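Local atomic coordinates of 4-hydroxy-tetrahydrodipicolinate synthase (Thermotoga maritima, PDB entry 1O5K), a protein that probably catalyses the condensation of pyruvate with aspartate semialdehyde to 4-hydroxy-tetrahydrodipicolinate, a step of L-lysine biosynthesis. Residues 19-24 and 36-41; 95-100 and 134-139; 143-148 and 152-157; 204-209 and 215-220. All coordinates share one frame; numbering follows the deposited sequence.

Interaction 1: residues 19-24 and 36-41; sequences TAIVTP and ERLVRY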
# COMPACT_ATOMS: atom_id res chain seq x y z
N THR A 19 -15.35 -26.25 -5.12
CA THR A 19 -15.86 -25.54 -3.93
C THR A 19 -14.95 -25.71 -2.73
O THR A 19 -14.66 -26.80 -2.37
CB THR A 19 -17.23 -26.03 -3.58
OG1 THR A 19 -18.14 -25.66 -4.66
CG2 THR A 19 -17.80 -25.36 -2.34
N ALA A 20 -14.54 -24.60 -2.13
CA ALA A 20 -13.77 -24.63 -0.88
C ALA A 20 -14.83 -24.70 0.20
O ALA A 20 -15.37 -23.69 0.65
CB ALA A 20 -12.91 -23.41 -0.75
N ILE A 21 -15.16 -25.91 0.59
CA ILE A 21 -16.39 -26.16 1.37
C ILE A 21 -16.13 -25.86 2.84
O ILE A 21 -15.03 -26.07 3.35
CB ILE A 21 -16.90 -27.58 1.11
CG1 ILE A 21 -18.35 -27.71 1.62
CG2 ILE A 21 -15.96 -28.65 1.72
CD1 ILE A 21 -19.08 -28.93 1.15
N VAL A 22 -17.12 -25.23 3.49
CA VAL A 22 -17.09 -25.01 4.94
C VAL A 22 -17.13 -26.33 5.73
O VAL A 22 -17.49 -27.38 5.22
CB VAL A 22 -18.25 -24.11 5.44
CG1 VAL A 22 -18.29 -22.74 4.75
CG2 VAL A 22 -19.58 -24.83 5.28
N THR A 23 -16.65 -26.24 6.98
CA THR A 23 -16.71 -27.29 7.95
C THR A 23 -17.81 -26.91 8.95
O THR A 23 -17.57 -26.10 9.83
CB THR A 23 -15.33 -27.45 8.64
OG1 THR A 23 -14.32 -27.77 7.66
CG2 THR A 23 -15.37 -28.63 9.58
N PRO A 24 -19.02 -27.47 8.84
CA PRO A 24 -20.05 -27.14 9.80
C PRO A 24 -19.79 -27.71 11.18
O PRO A 24 -19.23 -28.80 11.32
CB PRO A 24 -21.32 -27.77 9.21
CG PRO A 24 -20.95 -28.11 7.79
CD PRO A 24 -19.51 -28.38 7.80
N GLU A 36 -23.05 -33.25 5.02
CA GLU A 36 -23.51 -34.12 3.94
C GLU A 36 -24.60 -33.47 3.05
O GLU A 36 -24.56 -33.61 1.81
CB GLU A 36 -23.93 -35.48 4.48
CG GLU A 36 -24.65 -36.32 3.45
CD GLU A 36 -24.78 -37.78 3.84
OE1 GLU A 36 -25.44 -38.49 3.06
OE2 GLU A 36 -24.21 -38.20 4.87
N ARG A 37 -25.50 -32.70 3.66
CA ARG A 37 -26.50 -31.90 2.92
C ARG A 37 -25.84 -30.89 1.98
O ARG A 37 -26.32 -30.65 0.86
CB ARG A 37 -27.43 -31.11 3.87
CG ARG A 37 -28.49 -31.90 4.57
CD ARG A 37 -29.65 -31.01 5.16
NE ARG A 37 -29.23 -30.07 6.21
CZ ARG A 37 -29.28 -30.33 7.53
NH1 ARG A 37 -29.73 -31.50 7.99
NH2 ARG A 37 -28.87 -29.41 8.41
N LEU A 38 -24.78 -30.27 2.47
CA LEU A 38 -24.04 -29.29 1.70
C LEU A 38 -23.30 -29.96 0.53
O LEU A 38 -23.32 -29.43 -0.58
CB LEU A 38 -23.09 -28.49 2.59
CG LEU A 38 -22.44 -27.30 1.93
CD1 LEU A 38 -23.51 -26.39 1.29
CD2 LEU A 38 -21.52 -26.51 2.89
N VAL A 39 -22.67 -31.10 0.79
CA VAL A 39 -21.96 -31.83 -0.29
C VAL A 39 -22.98 -32.21 -1.36
O VAL A 39 -22.75 -31.97 -2.52
CB VAL A 39 -21.23 -33.06 0.24
CG1 VAL A 39 -20.66 -33.93 -0.90
CG2 VAL A 39 -20.12 -32.62 1.22
N ARG A 40 -24.15 -32.72 -0.96
CA ARG A 40 -25.16 -33.11 -1.95
C ARG A 40 -25.63 -31.91 -2.82
O ARG A 40 -25.78 -32.02 -4.04
CB ARG A 40 -26.33 -33.82 -1.29
CG ARG A 40 -25.91 -35.17 -0.70
CD ARG A 40 -27.07 -36.00 -0.08
NE ARG A 40 -26.49 -37.17 0.57
CZ ARG A 40 -25.99 -38.23 -0.09
NH1 ARG A 40 -26.06 -38.30 -1.42
NH2 ARG A 40 -25.44 -39.24 0.58
N TYR A 41 -25.78 -30.75 -2.20
CA TYR A 41 -26.07 -29.49 -2.93
C TYR A 41 -25.01 -29.13 -3.95
O TYR A 41 -25.35 -28.66 -5.03
CB TYR A 41 -26.24 -28.39 -1.88
CG TYR A 41 -26.60 -26.99 -2.34
CD1 TYR A 41 -27.76 -26.74 -3.07
CD2 TYR A 41 -25.84 -25.89 -1.92
CE1 TYR A 41 -28.11 -25.45 -3.42
CE2 TYR A 41 -26.20 -24.58 -2.29
CZ TYR A 41 -27.33 -24.36 -3.01
OH TYR A 41 -27.68 -23.05 -3.33
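I21 and L38 meet tip to tip, and this apolar meeting is the heart of the contact between 19-24 and helix 32-44. I21 holds CG1 anti to the backbone nitrogen (chi1 -166°), which extends the branch toward the helix and brings I21 CG1 within 3.6 Å of L38 CD2. Its end, I21 CD1, lies between two helix residues: 3.8 Å from L38 CG and equally 3.8 Å from V39 CG2, with the V39 side chain crossing it at about a right angle. V22 adds a second crossing, V22 CG2 reaching L38 CD2 at 3.5 Å, so this one leucine methyl is touched by both neighbours. With an alanine here, in place of I21, L38 and V39 would probably be left without the branch they pack on, and a gap would open between 19-24 and the helix.

The helix's own salt bridge lies on the side turned from 19-24. There R40 and E36, one turn apart, pair with R40 NH2 2.6 Å from E36 OE1; the oxygen lies in the guanidinium plane, while the nitrogen meets it on the anti side, 34° out of the carboxylate plane. R40 NE adds a weak bond to the same oxygen, and E36 OE2 pairs with R73.

Strand 16-20 and helix 32-44 begin the TIM barrel, and the chain goes on into the parallel strand 49-52 beside 16-20, a beta-alpha-beta crossover. V52 touches I21 and L50 touches V39 from that strand, while L271 of helix 265-273 covers V22 and L38.

Interaction 2: residues 95-100 and 134-139; sequences KTLKLV and SERTDL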
# COMPACT_ATOMS: atom_id res chain seq x y z
N LYS A 95 6.10 -30.87 8.85
CA LYS A 95 4.72 -31.10 9.30
C LYS A 95 3.77 -31.11 8.12
O LYS A 95 2.82 -31.87 8.12
CB LYS A 95 4.24 -30.01 10.26
CG LYS A 95 2.79 -30.21 10.78
CD LYS A 95 2.61 -31.51 11.53
CE LYS A 95 1.12 -31.88 11.70
NZ LYS A 95 0.92 -33.08 12.57
N THR A 96 4.06 -30.32 7.10
CA THR A 96 3.27 -30.32 5.88
C THR A 96 3.31 -31.69 5.21
O THR A 96 2.29 -32.24 4.82
CB THR A 96 3.76 -29.23 4.92
OG1 THR A 96 3.53 -27.91 5.46
CG2 THR A 96 2.94 -29.26 3.65
N LEU A 97 4.49 -32.28 5.10
CA LEU A 97 4.58 -33.61 4.53
C LEU A 97 3.73 -34.61 5.31
O LEU A 97 3.05 -35.43 4.73
CB LEU A 97 6.04 -34.04 4.41
CG LEU A 97 6.21 -35.46 3.82
CD1 LEU A 97 5.52 -35.59 2.44
CD2 LEU A 97 7.65 -35.78 3.77
N LYS A 98 3.77 -34.54 6.64
CA LYS A 98 3.00 -35.42 7.45
C LYS A 98 1.52 -35.31 7.10
O LYS A 98 0.83 -36.30 6.94
CB LYS A 98 3.22 -35.11 8.93
CG LYS A 98 2.53 -36.07 9.91
CD LYS A 98 1.97 -35.29 11.10
CE LYS A 98 1.44 -36.18 12.20
NZ LYS A 98 2.50 -37.07 12.74
N LEU A 99 1.03 -34.09 6.97
CA LEU A 99 -0.38 -33.92 6.60
C LEU A 99 -0.71 -34.40 5.21
O LEU A 99 -1.79 -34.95 4.94
CB LEU A 99 -0.76 -32.48 6.70
CG LEU A 99 -0.86 -31.88 8.11
CD1 LEU A 99 -1.37 -30.48 8.02
CD2 LEU A 99 -1.76 -32.66 9.00
N VAL A 100 0.22 -34.20 4.31
CA VAL A 100 0.07 -34.67 2.92
C VAL A 100 -0.01 -36.19 2.90
O VAL A 100 -0.91 -36.77 2.30
CB VAL A 100 1.20 -34.12 2.06
CG1 VAL A 100 1.26 -34.82 0.71
CG2 VAL A 100 1.06 -32.65 1.90
N SER A 134 6.92 -32.76 -2.88
CA SER A 134 6.72 -33.39 -4.20
C SER A 134 7.50 -34.69 -4.32
O SER A 134 7.00 -35.66 -4.86
CB SER A 134 7.09 -32.37 -5.30
OG SER A 134 7.25 -32.95 -6.58
N GLU A 135 8.74 -34.70 -3.84
CA GLU A 135 9.64 -35.87 -4.00
C GLU A 135 9.21 -37.01 -3.09
O GLU A 135 9.74 -38.11 -3.19
CB GLU A 135 11.10 -35.49 -3.71
CG GLU A 135 11.66 -34.45 -4.67
CD GLU A 135 13.09 -34.01 -4.32
OE1 GLU A 135 13.49 -34.03 -3.10
OE2 GLU A 135 13.80 -33.59 -5.27
N ARG A 136 8.24 -36.76 -2.21
CA ARG A 136 7.88 -37.70 -1.17
C ARG A 136 6.41 -38.12 -1.14
O ARG A 136 5.98 -38.75 -0.21
CB ARG A 136 8.30 -37.13 0.18
CG ARG A 136 9.77 -37.22 0.39
CD ARG A 136 10.34 -36.36 1.56
NE ARG A 136 11.81 -36.47 1.60
CZ ARG A 136 12.66 -35.82 0.80
NH1 ARG A 136 12.25 -35.00 -0.16
NH2 ARG A 136 13.96 -36.01 0.96
N THR A 137 5.66 -37.79 -2.18
CA THR A 137 4.26 -38.21 -2.27
C THR A 137 3.97 -38.52 -3.71
O THR A 137 4.61 -37.96 -4.62
CB THR A 137 3.27 -37.13 -1.72
OG1 THR A 137 1.92 -37.54 -1.96
CG2 THR A 137 3.37 -35.79 -2.45
N ASP A 138 3.03 -39.43 -3.92
CA ASP A 138 2.49 -39.68 -5.25
C ASP A 138 1.28 -38.82 -5.63
O ASP A 138 0.84 -38.84 -6.79
CB ASP A 138 2.11 -41.14 -5.37
CG ASP A 138 3.32 -42.02 -5.53
OD1 ASP A 138 4.30 -41.53 -6.17
OD2 ASP A 138 3.40 -43.20 -5.08
N LEU A 139 0.75 -38.09 -4.66
CA LEU A 139 -0.42 -37.25 -4.89
C LEU A 139 -0.12 -36.01 -5.71
O LEU A 139 1.00 -35.48 -5.66
CB LEU A 139 -1.00 -36.75 -3.57
CG LEU A 139 -1.95 -37.60 -2.76
CD1 LEU A 139 -2.46 -36.77 -1.59
CD2 LEU A 139 -3.10 -38.16 -3.62
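R136, the third residue of the type I turn from S134 to T137, lays its aliphatic part across L97 at about a right angle. R136 CD comes to 3.5 Å from L97 CD2, and R136 CB rests 3.9 Å from both leucine methyls. Beyond CG the arginine runs extended away from helix 93-106; its guanidinium makes a cation-pi contact with Y132 and bonds Y132 O, with only a weak link to E135.

T137 comes next, and its CB, OG1 and CG2 all lie about 3.9 Å from V100 CG1. With OG1 anti to the backbone N (chi1 174°), the hydroxyl accepts from L139 N at 3.0 Å and 162°, an ST turn that folds the chain round D138. E104 binds D138 N and, weakly, T137 OG1. A valine in its place is likely to leave L139 N without its acceptor and E104 without its weak partner, so that the turn is less firmly held.

L139 finishes the segment, its CD1 a loose 4.2 Å from V100 O.

Here a loop joins helix 123-134 to strand 141-144 and packs on the preceding outer helix, as alpha-to-beta loops do in a TIM barrel, at the end remote from the catalytic mouth.

Interaction 3: residues 143-148 and 152-157; sequences VYNVPG and VNVLPE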
# COMPACT_ATOMS: atom_id res chain seq x y z
N VAL A 143 -0.40 -25.65 -5.39
CA VAL A 143 0.20 -24.54 -4.63
C VAL A 143 -0.92 -23.57 -4.41
O VAL A 143 -1.74 -23.33 -5.29
CB VAL A 143 1.31 -23.86 -5.47
CG1 VAL A 143 1.78 -22.55 -4.86
CG2 VAL A 143 2.44 -24.83 -5.70
N TYR A 144 -0.96 -23.00 -3.23
CA TYR A 144 -1.97 -21.97 -2.92
C TYR A 144 -1.28 -20.70 -2.45
O TYR A 144 -0.62 -20.67 -1.41
CB TYR A 144 -2.90 -22.54 -1.89
CG TYR A 144 -3.96 -21.58 -1.31
CD1 TYR A 144 -4.43 -20.49 -2.03
CD2 TYR A 144 -4.48 -21.83 -0.06
CE1 TYR A 144 -5.39 -19.66 -1.50
CE2 TYR A 144 -5.45 -21.01 0.50
CZ TYR A 144 -5.88 -19.93 -0.23
OH TYR A 144 -6.82 -19.08 0.26
N ASN A 145 -1.44 -19.66 -3.26
CA ASN A 145 -0.85 -18.35 -3.05
C ASN A 145 -1.90 -17.37 -2.61
O ASN A 145 -2.88 -17.14 -3.30
CB ASN A 145 -0.17 -17.87 -4.33
CG ASN A 145 0.61 -16.61 -4.13
OD1 ASN A 145 1.42 -16.53 -3.19
ND2 ASN A 145 0.37 -15.61 -4.98
N VAL A 146 -1.69 -16.82 -1.42
CA VAL A 146 -2.68 -15.90 -0.78
C VAL A 146 -1.94 -14.94 0.15
O VAL A 146 -2.01 -15.03 1.39
CB VAL A 146 -3.85 -16.67 -0.12
CG1 VAL A 146 -3.47 -17.65 0.97
CG2 VAL A 146 -4.92 -15.70 0.39
N PRO A 147 -1.19 -14.02 -0.47
CA PRO A 147 -0.26 -13.14 0.29
C PRO A 147 -0.91 -12.31 1.38
O PRO A 147 -0.32 -12.05 2.41
CB PRO A 147 0.35 -12.24 -0.78
CG PRO A 147 -0.36 -12.50 -2.03
CD PRO A 147 -1.04 -13.82 -1.93
N GLY A 148 -2.16 -11.93 1.18
CA GLY A 148 -2.87 -11.16 2.19
C GLY A 148 -3.08 -11.89 3.52
O GLY A 148 -3.17 -11.25 4.60
N VAL A 152 3.48 -13.72 2.33
CA VAL A 152 4.46 -14.03 1.29
C VAL A 152 3.70 -14.23 -0.01
O VAL A 152 2.58 -14.79 0.00
CB VAL A 152 5.28 -15.29 1.63
CG1 VAL A 152 4.42 -16.57 1.55
CG2 VAL A 152 6.45 -15.38 0.67
N ASN A 153 4.25 -13.68 -1.08
CA ASN A 153 3.72 -13.86 -2.43
C ASN A 153 4.66 -14.75 -3.25
O ASN A 153 5.87 -14.46 -3.32
CB ASN A 153 3.62 -12.52 -3.12
CG ASN A 153 3.03 -12.64 -4.50
OD1 ASN A 153 2.00 -13.23 -4.66
ND2 ASN A 153 3.73 -12.08 -5.51
N VAL A 154 4.11 -15.78 -3.88
CA VAL A 154 4.87 -16.61 -4.86
C VAL A 154 4.99 -15.82 -6.13
O VAL A 154 3.97 -15.53 -6.77
CB VAL A 154 4.17 -17.94 -5.26
CG1 VAL A 154 5.08 -18.79 -6.14
CG2 VAL A 154 3.75 -18.74 -4.04
N LEU A 155 6.21 -15.49 -6.53
CA LEU A 155 6.38 -14.74 -7.75
C LEU A 155 6.00 -15.65 -8.90
O LEU A 155 6.22 -16.86 -8.80
CB LEU A 155 7.82 -14.28 -7.93
CG LEU A 155 8.33 -13.27 -6.95
CD1 LEU A 155 9.79 -13.06 -7.19
CD2 LEU A 155 7.57 -11.92 -7.02
N PRO A 156 5.42 -15.12 -9.97
CA PRO A 156 5.12 -15.91 -11.16
C PRO A 156 6.31 -16.75 -11.63
O PRO A 156 6.15 -17.93 -11.94
CB PRO A 156 4.65 -14.83 -12.18
CG PRO A 156 4.01 -13.79 -11.24
CD PRO A 156 4.89 -13.73 -10.07
N GLU A 157 7.51 -16.18 -11.61
CA GLU A 157 8.69 -16.92 -12.07
C GLU A 157 8.95 -18.12 -11.18
O GLU A 157 9.51 -19.13 -11.65
CB GLU A 157 9.91 -16.02 -12.13
CG GLU A 157 9.60 -14.68 -12.81
CD GLU A 157 9.24 -13.58 -11.80
OE1 GLU A 157 10.17 -12.98 -11.20
OE2 GLU A 157 8.05 -13.31 -11.57
O HOH W 1 0.80 -16.81 -0.10
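N145 grips V154 N and the N153 side chain, the tight part of this contact. N145 OD1 accepts from V154 N at 2.9 Å in a nearly straight bond (175°), although the N-H comes from above the carbonyl plane rather than within it. The other arm of the amide, N145 ND2, donates a hydrogen bond to N153 OD1, also 2.9 Å away and lying in the N145 amide plane; the two amides are turned 42° against each other. With CG anti to the backbone N (chi1 -173°), the N145 amide extends between the segments, close enough for V154 CG2 to sit 3.3 Å from N145 OD1. P147, though partly exposed, packs closely alongside N153, and its CA makes a CH...O contact with V152 O.

Elsewhere the fit is looser. A water bridges the segments, donating to V152 O at 2.7 Å and to N145 OD1 at 3.2 Å, and accepting from V146 N. V143 CG1 only just approaches V154 CG2, at 4.4 Å.

N145 ND2 also bonds E174, N153 OD1 also bonds N176, and N153 ND2 bonds Q181 OE1. Such a polar network would resist an amide flip and is consistent with a firmly held loop directly after Y144, the probable catalytic proton donor/acceptor.

Interaction 4: residues 204-209 and 215-220; sequences DRTFYL and DGVISV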
# COMPACT_ATOMS: atom_id res chain seq x y z
N ASP A 204 -14.23 -13.05 -7.22
CA ASP A 204 -14.35 -11.84 -8.03
C ASP A 204 -13.19 -11.62 -9.00
O ASP A 204 -13.16 -10.61 -9.69
CB ASP A 204 -14.60 -10.59 -7.14
CG ASP A 204 -13.39 -10.18 -6.31
OD1 ASP A 204 -12.30 -10.81 -6.39
OD2 ASP A 204 -13.46 -9.19 -5.53
N ARG A 205 -12.27 -12.56 -9.09
CA ARG A 205 -11.23 -12.54 -10.18
C ARG A 205 -11.40 -13.67 -11.20
O ARG A 205 -10.69 -13.72 -12.19
CB ARG A 205 -9.83 -12.63 -9.58
CG ARG A 205 -9.46 -11.44 -8.68
CD ARG A 205 -9.22 -10.19 -9.43
NE ARG A 205 -8.79 -9.05 -8.63
CZ ARG A 205 -9.60 -8.25 -7.95
NH1 ARG A 205 -10.93 -8.47 -7.88
NH2 ARG A 205 -9.07 -7.20 -7.34
N THR A 206 -12.37 -14.57 -10.99
CA THR A 206 -12.54 -15.76 -11.87
C THR A 206 -12.69 -15.37 -13.34
O THR A 206 -12.00 -15.91 -14.21
CB THR A 206 -13.75 -16.57 -11.45
OG1 THR A 206 -13.61 -16.94 -10.07
CG2 THR A 206 -13.81 -17.87 -12.28
N PHE A 207 -13.61 -14.46 -13.64
CA PHE A 207 -13.83 -14.00 -14.99
C PHE A 207 -12.52 -13.56 -15.68
O PHE A 207 -12.18 -14.00 -16.77
CB PHE A 207 -14.89 -12.88 -15.06
CG PHE A 207 -15.07 -12.32 -16.44
CD1 PHE A 207 -15.65 -13.08 -17.44
CD2 PHE A 207 -14.60 -11.02 -16.76
CE1 PHE A 207 -15.81 -12.60 -18.72
CE2 PHE A 207 -14.72 -10.54 -18.07
CZ PHE A 207 -15.31 -11.34 -19.03
N TYR A 208 -11.78 -12.72 -14.99
CA TYR A 208 -10.57 -12.16 -15.56
C TYR A 208 -9.46 -13.22 -15.64
O TYR A 208 -8.68 -13.21 -16.59
CB TYR A 208 -10.15 -10.88 -14.85
CG TYR A 208 -11.13 -9.78 -15.07
CD1 TYR A 208 -11.27 -9.17 -16.30
CD2 TYR A 208 -12.03 -9.41 -14.04
CE1 TYR A 208 -12.23 -8.21 -16.53
CE2 TYR A 208 -13.00 -8.41 -14.27
CZ TYR A 208 -13.10 -7.84 -15.49
OH TYR A 208 -14.06 -6.87 -15.74
N LEU A 209 -9.41 -14.13 -14.68
CA LEU A 209 -8.50 -15.24 -14.74
C LEU A 209 -8.82 -16.18 -15.88
O LEU A 209 -7.89 -16.64 -16.54
CB LEU A 209 -8.42 -15.97 -13.41
CG LEU A 209 -7.44 -17.12 -13.42
CD1 LEU A 209 -6.65 -17.00 -12.09
CD2 LEU A 209 -8.22 -18.40 -13.58
N ASP A 215 -8.02 -21.83 -15.65
CA ASP A 215 -8.78 -23.06 -15.65
C ASP A 215 -10.05 -23.13 -14.78
O ASP A 215 -10.72 -24.16 -14.73
CB ASP A 215 -7.85 -24.22 -15.34
CG ASP A 215 -6.77 -24.31 -16.35
OD1 ASP A 215 -5.63 -23.92 -16.06
OD2 ASP A 215 -7.04 -24.60 -17.52
N GLY A 216 -10.41 -22.01 -14.14
CA GLY A 216 -11.55 -21.99 -13.28
C GLY A 216 -11.27 -21.33 -11.96
O GLY A 216 -10.50 -20.38 -11.85
N VAL A 217 -11.91 -21.86 -10.93
CA VAL A 217 -11.91 -21.24 -9.62
C VAL A 217 -12.07 -22.24 -8.49
O VAL A 217 -12.79 -23.21 -8.62
CB VAL A 217 -13.01 -20.15 -9.48
CG1 VAL A 217 -14.41 -20.73 -9.80
CG2 VAL A 217 -13.00 -19.44 -8.09
N ILE A 218 -11.30 -22.02 -7.42
CA ILE A 218 -11.52 -22.71 -6.17
C ILE A 218 -12.25 -21.66 -5.30
O ILE A 218 -11.67 -20.65 -4.87
CB ILE A 218 -10.24 -23.25 -5.55
CG1 ILE A 218 -9.69 -24.39 -6.44
CG2 ILE A 218 -10.58 -23.75 -4.12
CD1 ILE A 218 -8.24 -24.84 -6.09
N SER A 219 -13.56 -21.90 -5.17
CA SER A 219 -14.56 -20.88 -4.84
C SER A 219 -15.06 -20.93 -3.42
O SER A 219 -15.29 -21.98 -2.86
CB SER A 219 -15.77 -21.07 -5.76
OG SER A 219 -16.78 -20.10 -5.54
N VAL A 220 -15.34 -19.76 -2.89
CA VAL A 220 -16.11 -19.62 -1.63
C VAL A 220 -17.62 -19.46 -1.96
O VAL A 220 -18.52 -20.08 -1.35
CB VAL A 220 -15.62 -18.42 -0.91
CG1 VAL A 220 -16.53 -18.05 0.28
CG2 VAL A 220 -14.16 -18.65 -0.40
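T206 OG1, on the first residue of helix 206-212, is hydrogen-bonded to D203 O and weakly to N202 O, while V217 presses against it: V217 CG2 lies only 3.2 Å from T206 OG1. That oxygen is thus bonded to the residues just before the helix, and meets the strand by van der Waals contact. Both branches of T206 take part. OG1 sits beside the backbone N (chi1 -56°), which leaves T206 CG2 anti to that nitrogen and 3.7 Å from V217 CB. The two side chains cross at about a right angle, the threonine straddling the branch point of the valine.

One turn on, L209 drops onto the strand backbone, its CD2 3.5 Å from G216 O and 4.0 Å from D215 N. G216 has phi 132° and psi -145°, where a side chain would jam against the carbonyl O of D215. D215 itself turns its carboxylate off to K190 and R15.

R205, paired with D204 (R205 NH1 to D204 OD1 3.1 Å), faces elsewhere and reaches D180 of the third subunit in a salt bridge.

Around the contact, M229 of helix 226-237 touches both T206 and V217, and I182 of helix 179-192 touches L209. Strand 216-219 lies next to 16-20 in the barrel; V217 looks out toward helix 206-212, and I218, predicted to bind pyruvate, points the other way.

How the interactions relate
Interactions 1, 3 and 4 are buried and reach the same parallel sheet of the barrel, whereas interaction 2 is partly exposed, well out at its periphery. Interactions 1 and 4 share the closest tie: their strands are neighbours, joined through A20 N and S219 O at 2.8 Å. Interaction 2 runs on almost directly into interaction 3 along the chain. Chemistry follows place. In 1 the strand's end and the loop after it pack on a helix through apolar groups; 4 is close van der Waals packing that includes a hydroxyl and a backbone carbonyl. Both keep charged groups paired away from the interface. Interaction 2 mixes aliphatic packing with a hydroxyl-stabilised turn; interaction 3, beside the predicted catalytic Y144, relies on amides and a water.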